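Long-range contacts in proton-dependent oligopeptide transporter family protein (Xanthomonas campestris, PDB 6EI3), which probably couples the inward movement of protons to the uptake of short peptides across the membrane, as a major facilitator superfamily transporter of the POT family: residues F82-L93 against G106-I117; G285-F296 against A425-F436. All coordinates share one frame; numbering follows the deposited sequence.

Contact 1: F82-L93 against G106-I117; sequences FSLIYCAGHACL and GLGLIAFGAGGI. With 78M ((2S)-2,3-dihydroxypropyl(7Z)-pentadec-7-enoate), chain R; 78M ((2S)-2,3-dihydroxypropyl(7Z)-pentadec-7-enoate), chain B.
Helices 82-93 and 106-117 run antiparallel, their axes 155° apart in direction and only 7.2 Å apart at closest approach, an approach made possible by glycines in both backbones. Gly-89 and Gly-106 face each other, their CA atoms 3.9 Å apart, and Gly-106 CA also meets Cys-92 CB at 3.4 Å, a tight carbon pair. Phe-82, Tyr-86, Leu-109 and Ile-110 pack as knobs into holes. Phe-82 lies against Gly-113 and Gly-116, with Gly-116 CA 3.7 Å from its ring centroid and almost directly over the face, while its CE1 stands over a face of the Phe-112 ring. Tyr-86, CG anti to the backbone N (chi1 -160°), swings its ring across the partner helix so that Ala-114 CB comes over one face and Ile-117 CD1 to the edge. Ile-110 CD1 is shared: it makes a CH-pi contact over the centre of the His-90 imidazole, 3.9 Å from its centroid, and meets Leu-93 CD1 tip to tip at 3.5 Å. The acyl chain of one bound monoacylglycerol lies against Gly-108 and Phe-112. The pairing therefore rests on apolar and CH-pi contacts; the Tyr-86 hydroxyl is hydrogen-bonded to Glu-14 OE2 on helix 4-22, and that of Ser-83 to Ile-79 O of its own helix.

Contact 2: G285-F296 against A425-F436; sequences GVRALLRVLVIF and APPSMKGVVMSF. With 78M ((2S)-2,3-dihydroxypropyl(7Z)-pentadec-7-enoate), chain O.
The helices 285-296 and 430-436 stay 10.7 Å apart, and long side chains bridge the gap, Leu-289 and Phe-436 above all. Both helices belong to the helical bundle of a major facilitator superfamily transporter, and here they run nearly parallel, 18° apart in direction. The first torsion of Leu-289 (chi1 -114°) lies away from the usual staggered positions, and its two methyls part company. CD2 enters the turn that precedes helix 430-436, 3.7 Å from Ala-425 CB and 3.6 Å from Met-429 SD, whereas CD1 settles between Val-432 CG1 and Val-433 CG2. Next to Ala-425 along the chain, Pro-426 CG meets Gly-285 CA at 3.5 Å, where the glycine leaves room for the proline ring; the extended Met-429 chain carries CE on to Val-286 CG2. Phe-206 of helix 206-215 also touches Leu-289 and Val-432, closing the group from a third helix. Farther along, two phenylalanines bridge the helices. Phe-436 receives Leu-293 CD1 over the centre of one ring face, 3.9 Å from the centroid, while CD2 of the same leucine touches the acyl chain of a bound monoacylglycerol. Phe-296 instead presents its edge: the Phe-296 and Phe-436 side chains cross at about a right angle, Phe-296 CD2 touches Phe-436 CB at 3.6 Å, and Phe-296 CE2 lies 3.4 Å from Val-433 O, near the ring plane.

Contacts 1 and 2 illustrate two ways of joining membrane helices in one transporter. They follow one another along the chain, with centres 29 Å apart and nearest atoms about 10 Å apart, so neither touches the other; each centre lies about 17 Å from that of the chain. In contact 1 glycines let antiparallel helices close in, whereas contact 2 keeps nearly parallel helices apart with large apolar side chains. Both back onto bound monoacylglycerol: Gly-108 and Phe-112 line one lipid site and Leu-84 another, while Leu-290, Arg-291, Leu-293 and Val-294 help form a third, whose lipid is also hydrogen-bonded to Tyr-493.

Contact 1: F82-L93 against G106-I117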
loop_
_atom_site.group_PDB
_atom_site.type_symbol
_atom_site.label_atom_id
_atom_site.label_comp_id
_atom_site.label_asym_id
_atom_site.label_seq_id
_atom_site.Cartn_x
_atom_site.Cartn_y
_atom_site.Cartn_z
ATOM N N PHE A 82 -17.046 9.237 4.518
ATOM C CA PHE A 82 -16.177 8.580 3.546
ATOM C C PHE A 82 -16.812 7.260 3.087
ATOM O O PHE A 82 -16.716 6.936 1.912
ATOM C CB PHE A 82 -14.776 8.338 4.115
ATOM C CG PHE A 82 -13.829 9.496 3.909
ATOM C CD1 PHE A 82 -13.211 9.700 2.680
ATOM C CD2 PHE A 82 -13.560 10.384 4.937
ATOM C CE1 PHE A 82 -12.317 10.760 2.493
ATOM C CE2 PHE A 82 -12.666 11.446 4.749
ATOM C CZ PHE A 82 -12.050 11.629 3.527
ATOM N N SER A 83 -17.489 6.522 4.004
ATOM C CA SER A 83 -18.147 5.253 3.652
ATOM C C SER A 83 -19.314 5.458 2.683
ATOM O O SER A 83 -19.531 4.616 1.820
ATOM C CB SER A 83 -18.605 4.501 4.898
ATOM O OG SER A 83 -17.480 4.112 5.668
ATOM N N LEU A 84 -20.047 6.567 2.808
ATOM C CA LEU A 84 -21.161 6.878 1.905
ATOM C C LEU A 84 -20.627 7.252 0.507
ATOM O O LEU A 84 -21.229 6.883 -0.497
ATOM C CB LEU A 84 -22.031 8.015 2.469
ATOM C CG LEU A 84 -22.930 7.687 3.659
ATOM C CD1 LEU A 84 -23.420 8.974 4.324
ATOM C CD2 LEU A 84 -24.113 6.820 3.251
ATOM N N ILE A 85 -19.495 7.980 0.451
ATOM C CA ILE A 85 -18.836 8.336 -0.815
ATOM C C ILE A 85 -18.389 7.021 -1.481
ATOM O O ILE A 85 -18.596 6.814 -2.675
ATOM C CB ILE A 85 -17.665 9.343 -0.578
ATOM C CG1 ILE A 85 -18.235 10.757 -0.212
ATOM C CG2 ILE A 85 -16.759 9.441 -1.816
ATOM C CD1 ILE A 85 -17.243 11.780 0.369
ATOM N N TYR A 86 -17.823 6.120 -0.662
ATOM C CA TYR A 86 -17.324 4.802 -1.007
ATOM C C TYR A 86 -18.465 4.010 -1.680
ATOM O O TYR A 86 -18.263 3.453 -2.765
ATOM C CB TYR A 86 -16.837 4.164 0.299
ATOM C CG TYR A 86 -15.860 3.010 0.255
ATOM C CD1 TYR A 86 -15.752 2.198 -0.876
ATOM C CD2 TYR A 86 -15.139 2.647 1.386
ATOM C CE1 TYR A 86 -14.941 1.063 -0.874
ATOM C CE2 TYR A 86 -14.357 1.498 1.412
ATOM C CZ TYR A 86 -14.241 0.720 0.271
ATOM O OH TYR A 86 -13.435 -0.387 0.315
ATOM N N CYS A 87 -19.674 4.008 -1.052
ATOM C CA CYS A 87 -20.905 3.387 -1.556
ATOM C C CYS A 87 -21.294 4.003 -2.911
ATOM O O CYS A 87 -21.631 3.270 -3.834
ATOM C CB CYS A 87 -22.039 3.543 -0.542
ATOM S SG CYS A 87 -21.913 2.447 0.895
ATOM N N ALA A 88 -21.253 5.344 -3.020
ATOM C CA ALA A 88 -21.574 6.086 -4.248
ATOM C C ALA A 88 -20.647 5.676 -5.409
ATOM O O ALA A 88 -21.110 5.588 -6.546
ATOM C CB ALA A 88 -21.492 7.579 -3.993
ATOM N N GLY A 89 -19.376 5.373 -5.095
ATOM C CA GLY A 89 -18.391 4.897 -6.058
ATOM C C GLY A 89 -18.759 3.533 -6.600
ATOM O O GLY A 89 -18.718 3.312 -7.821
ATOM N N HIS A 90 -19.162 2.616 -5.690
ATOM C CA HIS A 90 -19.628 1.274 -6.052
ATOM C C HIS A 90 -20.876 1.354 -6.927
ATOM O O HIS A 90 -20.951 0.629 -7.910
ATOM C CB HIS A 90 -19.890 0.412 -4.824
ATOM C CG HIS A 90 -18.671 -0.246 -4.283
ATOM N ND1 HIS A 90 -18.063 -1.293 -4.948
ATOM C CD2 HIS A 90 -18.014 -0.022 -3.125
ATOM C CE1 HIS A 90 -17.034 -1.647 -4.201
ATOM N NE2 HIS A 90 -16.965 -0.906 -3.088
ATOM N N ALA A 91 -21.803 2.280 -6.619
ATOM C CA ALA A 91 -23.024 2.541 -7.405
ATOM C C ALA A 91 -22.664 3.102 -8.801
ATOM O O ALA A 91 -23.380 2.854 -9.768
ATOM C CB ALA A 91 -23.913 3.535 -6.677
ATOM N N CYS A 92 -21.556 3.859 -8.903
ATOM C CA CYS A 92 -21.108 4.383 -10.181
ATOM C C CYS A 92 -20.619 3.256 -11.076
ATOM O O CYS A 92 -20.932 3.265 -12.269
ATOM C CB CYS A 92 -20.059 5.468 -10.007
ATOM S SG CYS A 92 -20.732 7.071 -9.515
ATOM N N LEU A 93 -19.947 2.235 -10.496
ATOM C CA LEU A 93 -19.497 1.095 -11.284
ATOM C C LEU A 93 -20.690 0.306 -11.902
ATOM O O LEU A 93 -20.501 -0.364 -12.922
ATOM C CB LEU A 93 -18.534 0.169 -10.527
ATOM C CG LEU A 93 -17.310 0.761 -9.802
ATOM C CD1 LEU A 93 -16.481 -0.333 -9.206
ATOM C CD2 LEU A 93 -16.430 1.638 -10.712
ATOM N N GLY A 106 -16.435 6.528 -10.504
ATOM C CA GLY A 106 -16.698 5.453 -9.543
ATOM C C GLY A 106 -15.433 4.960 -8.866
ATOM O O GLY A 106 -15.360 4.972 -7.642
ATOM N N LEU A 107 -14.383 4.638 -9.659
ATOM C CA LEU A 107 -13.081 4.228 -9.098
ATOM C C LEU A 107 -12.466 5.316 -8.246
ATOM O O LEU A 107 -11.868 4.996 -7.234
ATOM C CB LEU A 107 -12.075 3.821 -10.180
ATOM C CG LEU A 107 -12.378 2.581 -11.005
ATOM C CD1 LEU A 107 -11.370 2.454 -12.132
ATOM C CD2 LEU A 107 -12.359 1.326 -10.159
ATOM N N GLY A 108 -12.586 6.578 -8.686
ATOM C CA GLY A 108 -12.095 7.745 -7.956
ATOM C C GLY A 108 -12.768 7.893 -6.593
ATOM O O GLY A 108 -12.104 8.118 -5.583
ATOM N N LEU A 109 -14.092 7.726 -6.558
ATOM C CA LEU A 109 -14.899 7.806 -5.338
ATOM C C LEU A 109 -14.602 6.646 -4.382
ATOM O O LEU A 109 -14.555 6.857 -3.166
ATOM C CB LEU A 109 -16.398 7.872 -5.700
ATOM C CG LEU A 109 -16.875 9.137 -6.450
ATOM C CD1 LEU A 109 -18.341 9.008 -6.854
ATOM C CD2 LEU A 109 -16.628 10.439 -5.644
ATOM N N ILE A 110 -14.344 5.434 -4.932
ATOM C CA ILE A 110 -13.964 4.252 -4.142
ATOM C C ILE A 110 -12.606 4.486 -3.540
ATOM O O ILE A 110 -12.454 4.266 -2.353
ATOM C CB ILE A 110 -14.010 2.928 -4.963
ATOM C CG1 ILE A 110 -15.485 2.534 -5.221
ATOM C CG2 ILE A 110 -13.277 1.773 -4.214
ATOM C CD1 ILE A 110 -15.662 1.495 -6.297
ATOM N N ALA A 111 -11.623 4.980 -4.343
ATOM C CA ALA A 111 -10.266 5.261 -3.857
ATOM C C ALA A 111 -10.308 6.264 -2.689
ATOM O O ALA A 111 -9.660 6.064 -1.667
ATOM C CB ALA A 111 -9.421 5.832 -4.991
ATOM N N PHE A 112 -11.083 7.333 -2.860
ATOM C CA PHE A 112 -11.268 8.393 -1.875
ATOM C C PHE A 112 -11.911 7.873 -0.601
ATOM O O PHE A 112 -11.424 8.177 0.495
ATOM C CB PHE A 112 -12.131 9.512 -2.487
ATOM C CG PHE A 112 -12.270 10.780 -1.674
ATOM C CD1 PHE A 112 -11.234 11.702 -1.614
ATOM C CD2 PHE A 112 -13.473 11.100 -1.057
ATOM C CE1 PHE A 112 -11.386 12.903 -0.918
ATOM C CE2 PHE A 112 -13.632 12.317 -0.384
ATOM C CZ PHE A 112 -12.582 13.202 -0.306
ATOM N N GLY A 113 -12.993 7.102 -0.752
ATOM C CA GLY A 113 -13.708 6.546 0.388
ATOM C C GLY A 113 -12.887 5.548 1.183
ATOM O O GLY A 113 -12.811 5.646 2.412
ATOM N N ALA A 114 -12.285 4.565 0.473
ATOM C CA ALA A 114 -11.473 3.502 1.062
ATOM C C ALA A 114 -10.218 4.085 1.683
ATOM O O ALA A 114 -9.805 3.641 2.750
ATOM C CB ALA A 114 -11.101 2.463 0.009
ATOM N N GLY A 115 -9.639 5.085 1.027
ATOM C CA GLY A 115 -8.453 5.738 1.549
ATOM C C GLY A 115 -8.736 6.539 2.809
ATOM O O GLY A 115 -7.975 6.457 3.777
ATOM N N GLY A 116 -9.826 7.297 2.804
ATOM C CA GLY A 116 -10.182 8.143 3.943
ATOM C C GLY A 116 -10.464 7.419 5.252
ATOM O O GLY A 116 -10.088 7.916 6.317
ATOM N N ILE A 117 -11.117 6.240 5.192
ATOM C CA ILE A 117 -11.468 5.467 6.407
ATOM C C ILE A 117 -10.297 4.635 6.951
ATOM O O ILE A 117 -10.316 4.233 8.110
ATOM C CB ILE A 117 -12.694 4.545 6.172
ATOM C CG1 ILE A 117 -12.356 3.423 5.142
ATOM C CG2 ILE A 117 -13.929 5.365 5.772
ATOM C CD1 ILE A 117 -13.366 2.255 5.051
HETATM O O21 78M R . -4.892 16.270 0.876
HETATM C C20 78M R . -5.876 17.120 0.300
HETATM C C18 78M R . -6.545 16.450 -0.878
HETATM O O19 78M R . -5.667 16.448 -2.009
HETATM C C17 78M R . -7.877 17.075 -1.224
HETATM O O2 78M R . -8.419 16.194 -2.237
HETATM C C1 78M R . -9.617 16.474 -2.761
HETATM O O1 78M R . -10.427 17.208 -2.257
HETATM C C2 78M R . -9.785 15.801 -4.090
HETATM C C3 78M R . -10.792 14.666 -4.091
HETATM C C4 78M R . -11.707 14.734 -5.301
HETATM C C5 78M R . -12.381 13.428 -5.667
HETATM C C6 78M R . -11.513 12.479 -6.488
HETATM C C7 78M R . -12.378 11.434 -7.115
HETATM C C8 78M R . -12.468 11.091 -8.391
HETATM C C9 78M R . -11.681 11.575 -9.574
HETATM C C10 78M R . -11.750 10.523 -10.679
HETATM C C11 78M R . -11.379 11.018 -12.063
HETATM C C12 78M R . -12.128 10.295 -13.166
HETATM C C13 78M R . -11.835 10.812 -14.562
HETATM C C15 78M R . -12.426 10.665 -17.017
HETATM C C14 78M R . -12.862 10.389 -15.598
HETATM O O21 78M B . -22.059 11.808 12.522
HETATM C C20 78M B . -22.667 12.926 11.892
HETATM C C18 78M B . -23.085 12.592 10.479
HETATM O O19 78M B . -23.336 13.800 9.753
HETATM C C17 78M B . -24.304 11.703 10.437
HETATM O O2 78M B . -24.461 11.318 9.051
HETATM C C1 78M B . -25.362 10.371 8.768
HETATM O O1 78M B . -25.975 9.755 9.603
HETATM C C2 78M B . -25.516 10.199 7.281
HETATM C C3 78M B . -26.389 9.023 6.845
HETATM C C4 78M B . -25.743 7.661 7.069
HETATM C C5 78M B . -26.512 6.503 6.459
HETATM C C6 78M B . -26.079 5.134 6.972
HETATM C C7 78M B . -26.538 3.989 6.115
HETATM C C8 78M B . -27.700 3.345 6.147
HETATM C C9 78M B . -28.889 3.593 7.039
HETATM C C10 78M B . -30.024 2.585 6.814
HETATM C C11 78M B . -29.819 1.242 7.505
HETATM C C12 78M B . -30.636 0.096 6.923
HETATM C C13 78M B . -30.572 -1.192 7.741
HETATM C C15 78M B . -30.014 -3.141 6.168
HETATM C C14 78M B . -31.070 -2.442 7.021
#

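Contact 2: G285-F296 against A425-F436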
loop_
_atom_site.group_PDB
_atom_site.type_symbol
_atom_site.label_atom_id
_atom_site.label_comp_id
_atom_site.label_asym_id
_atom_site.label_seq_id
_atom_site.Cartn_x
_atom_site.Cartn_y
_atom_site.Cartn_z
ATOM N N GLY A 285 13.113 12.146 18.717
ATOM C CA GLY A 285 11.949 11.464 18.165
ATOM C C GLY A 285 11.708 11.764 16.699
ATOM O O GLY A 285 11.353 10.862 15.940
ATOM N N VAL A 286 11.946 13.026 16.281
ATOM C CA VAL A 286 11.818 13.464 14.889
ATOM C C VAL A 286 13.024 12.941 14.090
ATOM O O VAL A 286 12.851 12.573 12.932
ATOM C CB VAL A 286 11.576 15.006 14.765
ATOM C CG1 VAL A 286 11.664 15.489 13.317
ATOM C CG2 VAL A 286 10.225 15.387 15.368
ATOM N N ARG A 287 14.233 12.880 14.716
ATOM C CA ARG A 287 15.441 12.312 14.094
ATOM C C ARG A 287 15.204 10.828 13.766
ATOM O O ARG A 287 15.549 10.380 12.667
ATOM C CB ARG A 287 16.671 12.457 15.011
ATOM C CG ARG A 287 17.975 12.175 14.272
ATOM C CD ARG A 287 19.220 12.739 14.939
ATOM N NE ARG A 287 19.285 14.206 14.944
ATOM C CZ ARG A 287 19.656 14.959 13.912
ATOM N NH1 ARG A 287 19.957 14.400 12.745
ATOM N NH2 ARG A 287 19.705 16.278 14.030
ATOM N N ALA A 288 14.612 10.083 14.724
ATOM C CA ALA A 288 14.276 8.674 14.584
ATOM C C ALA A 288 13.250 8.485 13.448
ATOM O O ALA A 288 13.420 7.582 12.623
ATOM C CB ALA A 288 13.724 8.147 15.899
ATOM N N LEU A 289 12.225 9.370 13.373
ATOM C CA LEU A 289 11.189 9.357 12.327
ATOM C C LEU A 289 11.796 9.559 10.935
ATOM O O LEU A 289 11.353 8.913 9.990
ATOM C CB LEU A 289 10.132 10.455 12.584
ATOM C CG LEU A 289 8.686 10.056 12.925
ATOM C CD1 LEU A 289 8.142 8.951 12.012
ATOM C CD2 LEU A 289 8.532 9.712 14.380
ATOM N N LEU A 290 12.793 10.455 10.804
ATOM C CA LEU A 290 13.463 10.703 9.523
ATOM C C LEU A 290 14.320 9.522 9.068
ATOM O O LEU A 290 14.379 9.237 7.873
ATOM C CB LEU A 290 14.252 12.007 9.513
ATOM C CG LEU A 290 13.427 13.286 9.643
ATOM C CD1 LEU A 290 14.332 14.483 9.887
ATOM C CD2 LEU A 290 12.488 13.500 8.412
ATOM N N ARG A 291 14.945 8.813 10.015
ATOM C CA ARG A 291 15.701 7.598 9.715
ATOM C C ARG A 291 14.746 6.518 9.206
ATOM O O ARG A 291 15.087 5.800 8.272
ATOM C CB ARG A 291 16.457 7.108 10.952
ATOM C CG ARG A 291 17.645 7.974 11.298
ATOM C CD ARG A 291 18.520 7.246 12.288
ATOM N NE ARG A 291 19.450 8.142 12.970
ATOM C CZ ARG A 291 19.253 8.634 14.187
ATOM N NH1 ARG A 291 18.149 8.331 14.864
ATOM N NH2 ARG A 291 20.160 9.426 14.741
ATOM N N VAL A 292 13.525 6.454 9.781
ATOM C CA VAL A 292 12.442 5.532 9.392
ATOM C C VAL A 292 11.982 5.834 7.971
ATOM O O VAL A 292 11.764 4.906 7.185
ATOM C CB VAL A 292 11.269 5.557 10.418
ATOM C CG1 VAL A 292 9.946 5.101 9.793
ATOM C CG2 VAL A 292 11.606 4.722 11.640
ATOM N N LEU A 293 11.842 7.128 7.639
ATOM C CA LEU A 293 11.441 7.591 6.315
ATOM C C LEU A 293 12.417 7.069 5.246
ATOM O O LEU A 293 11.962 6.677 4.168
ATOM C CB LEU A 293 11.299 9.139 6.276
ATOM C CG LEU A 293 10.922 9.799 4.919
ATOM C CD1 LEU A 293 9.534 9.378 4.431
ATOM C CD2 LEU A 293 10.999 11.321 5.007
ATOM N N VAL A 294 13.738 7.011 5.564
ATOM C CA VAL A 294 14.746 6.464 4.646
ATOM C C VAL A 294 14.526 4.949 4.459
ATOM O O VAL A 294 14.488 4.484 3.318
ATOM C CB VAL A 294 16.202 6.820 5.033
ATOM C CG1 VAL A 294 17.200 6.174 4.070
ATOM C CG2 VAL A 294 16.393 8.333 5.038
ATOM N N ILE A 295 14.358 4.199 5.572
ATOM C CA ILE A 295 14.069 2.759 5.549
ATOM C C ILE A 295 12.803 2.503 4.690
ATOM O O ILE A 295 12.833 1.641 3.805
ATOM C CB ILE A 295 13.967 2.215 7.007
ATOM C CG1 ILE A 295 15.372 2.081 7.619
ATOM C CG2 ILE A 295 13.231 0.880 7.086
ATOM C CD1 ILE A 295 15.492 2.508 9.062
ATOM N N PHE A 296 11.721 3.284 4.928
ATOM C CA PHE A 296 10.459 3.188 4.166
ATOM C C PHE A 296 10.658 3.488 2.676
ATOM O O PHE A 296 10.118 2.773 1.847
ATOM C CB PHE A 296 9.357 4.098 4.756
ATOM C CG PHE A 296 8.666 3.613 6.022
ATOM C CD1 PHE A 296 9.100 2.464 6.684
ATOM C CD2 PHE A 296 7.585 4.308 6.550
ATOM C CE1 PHE A 296 8.473 2.033 7.861
ATOM C CE2 PHE A 296 6.964 3.878 7.730
ATOM C CZ PHE A 296 7.409 2.744 8.371
ATOM N N ALA A 425 10.381 4.703 16.681
ATOM C CA ALA A 425 9.816 6.048 16.750
ATOM C C ALA A 425 9.074 6.235 18.088
ATOM O O ALA A 425 8.711 5.229 18.705
ATOM C CB ALA A 425 8.862 6.238 15.580
ATOM N N PRO A 426 8.830 7.479 18.572
ATOM C CA PRO A 426 8.099 7.634 19.851
ATOM C C PRO A 426 6.664 7.119 19.742
ATOM O O PRO A 426 6.027 7.391 18.719
ATOM C CB PRO A 426 8.112 9.150 20.089
ATOM C CG PRO A 426 9.144 9.684 19.200
ATOM C CD PRO A 426 9.197 8.793 18.010
ATOM N N PRO A 427 6.132 6.353 20.730
ATOM C CA PRO A 427 4.753 5.826 20.602
ATOM C C PRO A 427 3.668 6.891 20.389
ATOM O O PRO A 427 2.645 6.603 19.777
ATOM C CB PRO A 427 4.554 5.027 21.893
ATOM C CG PRO A 427 5.934 4.640 22.293
ATOM C CD PRO A 427 6.761 5.859 21.970
ATOM N N SER A 428 3.923 8.127 20.827
ATOM C CA SER A 428 3.025 9.264 20.641
ATOM C C SER A 428 2.989 9.720 19.173
ATOM O O SER A 428 2.045 10.410 18.775
ATOM C CB SER A 428 3.456 10.426 21.525
ATOM O OG SER A 428 4.763 10.845 21.172
ATOM N N MET A 429 4.027 9.359 18.385
ATOM C CA MET A 429 4.147 9.709 16.964
ATOM C C MET A 429 3.770 8.548 16.020
ATOM O O MET A 429 4.146 8.582 14.851
ATOM C CB MET A 429 5.560 10.243 16.654
ATOM C CG MET A 429 5.806 11.638 17.163
ATOM S SD MET A 429 7.429 12.273 16.683
ATOM C CE MET A 429 7.462 13.789 17.601
ATOM N N LYS A 430 2.995 7.551 16.519
ATOM C CA LYS A 430 2.532 6.356 15.789
ATOM C C LYS A 430 1.708 6.678 14.535
ATOM O O LYS A 430 1.724 5.899 13.569
ATOM C CB LYS A 430 1.698 5.447 16.702
ATOM C CG LYS A 430 2.488 4.442 17.522
ATOM C CD LYS A 430 1.541 3.708 18.468
ATOM C CE LYS A 430 2.234 3.097 19.656
ATOM N NZ LYS A 430 1.268 2.674 20.701
ATOM N N GLY A 431 0.963 7.786 14.591
ATOM C CA GLY A 431 0.125 8.256 13.495
ATOM C C GLY A 431 0.942 8.697 12.299
ATOM O O GLY A 431 0.540 8.471 11.155
ATOM N N VAL A 432 2.100 9.331 12.570
ATOM C CA VAL A 432 3.063 9.806 11.572
ATOM C C VAL A 432 3.708 8.588 10.886
ATOM O O VAL A 432 3.873 8.594 9.664
ATOM C CB VAL A 432 4.132 10.745 12.209
ATOM C CG1 VAL A 432 5.145 11.233 11.172
ATOM C CG2 VAL A 432 3.474 11.929 12.913
ATOM N N VAL A 433 4.102 7.563 11.684
ATOM C CA VAL A 433 4.692 6.316 11.178
ATOM C C VAL A 433 3.730 5.676 10.174
ATOM O O VAL A 433 4.139 5.308 9.071
ATOM C CB VAL A 433 5.052 5.331 12.317
ATOM C CG1 VAL A 433 5.371 3.941 11.766
ATOM C CG2 VAL A 433 6.208 5.858 13.158
ATOM N N MET A 434 2.456 5.561 10.569
ATOM C CA MET A 434 1.410 4.976 9.751
ATOM C C MET A 434 1.164 5.760 8.455
ATOM O O MET A 434 1.025 5.146 7.402
ATOM C CB MET A 434 0.124 4.766 10.555
ATOM C CG MET A 434 -0.662 3.593 10.063
ATOM S SD MET A 434 0.253 2.032 10.302
ATOM C CE MET A 434 -0.178 1.235 8.834
ATOM N N SER A 435 1.150 7.097 8.526
ATOM C CA SER A 435 0.976 7.938 7.344
ATOM C C SER A 435 2.111 7.666 6.349
ATOM O O SER A 435 1.831 7.465 5.172
ATOM C CB SER A 435 0.936 9.418 7.725
ATOM O OG SER A 435 -0.232 9.708 8.478
ATOM N N PHE A 436 3.370 7.582 6.836
ATOM C CA PHE A 436 4.542 7.307 6.003
ATOM C C PHE A 436 4.494 5.905 5.409
ATOM O O PHE A 436 5.003 5.715 4.300
ATOM C CB PHE A 436 5.858 7.479 6.788
ATOM C CG PHE A 436 6.411 8.872 7.019
ATOM C CD1 PHE A 436 5.801 9.989 6.455
ATOM C CD2 PHE A 436 7.555 9.062 7.798
ATOM C CE1 PHE A 436 6.294 11.277 6.699
ATOM C CE2 PHE A 436 8.060 10.353 8.032
ATOM C CZ PHE A 436 7.429 11.450 7.476
HETATM O O21 78M O . 20.270 8.240 7.999
HETATM C C20 78M O . 19.344 9.310 8.090
HETATM C C18 78M O . 19.184 10.011 6.762
HETATM O O19 78M O . 20.447 10.509 6.313
HETATM C C17 78M O . 18.184 11.139 6.821
HETATM O O2 78M O . 17.800 11.400 5.451
HETATM C C1 78M O . 16.705 12.140 5.233
HETATM O O1 78M O . 16.111 12.737 6.094
HETATM C C2 78M O . 16.311 12.115 3.785
HETATM C C3 78M O . 14.938 11.501 3.548
HETATM C C4 78M O . 14.888 10.616 2.310
HETATM C C5 78M O . 13.979 11.118 1.200
HETATM C C6 78M O . 12.487 10.829 1.408
HETATM C C7 78M O . 12.001 9.706 0.548
HETATM C C8 78M O . 11.186 9.798 -0.489
HETATM C C9 78M O . 10.714 8.658 -1.345
HETATM C C10 78M O . 11.678 8.395 -2.505
HETATM C C11 78M O . 12.042 6.935 -2.710
HETATM C C12 78M O . 13.444 6.738 -3.275
HETATM C C13 78M O . 13.929 5.296 -3.345
HETATM C C15 78M O . 14.148 3.212 -4.735
HETATM C C14 78M O . 13.410 4.505 -4.533
#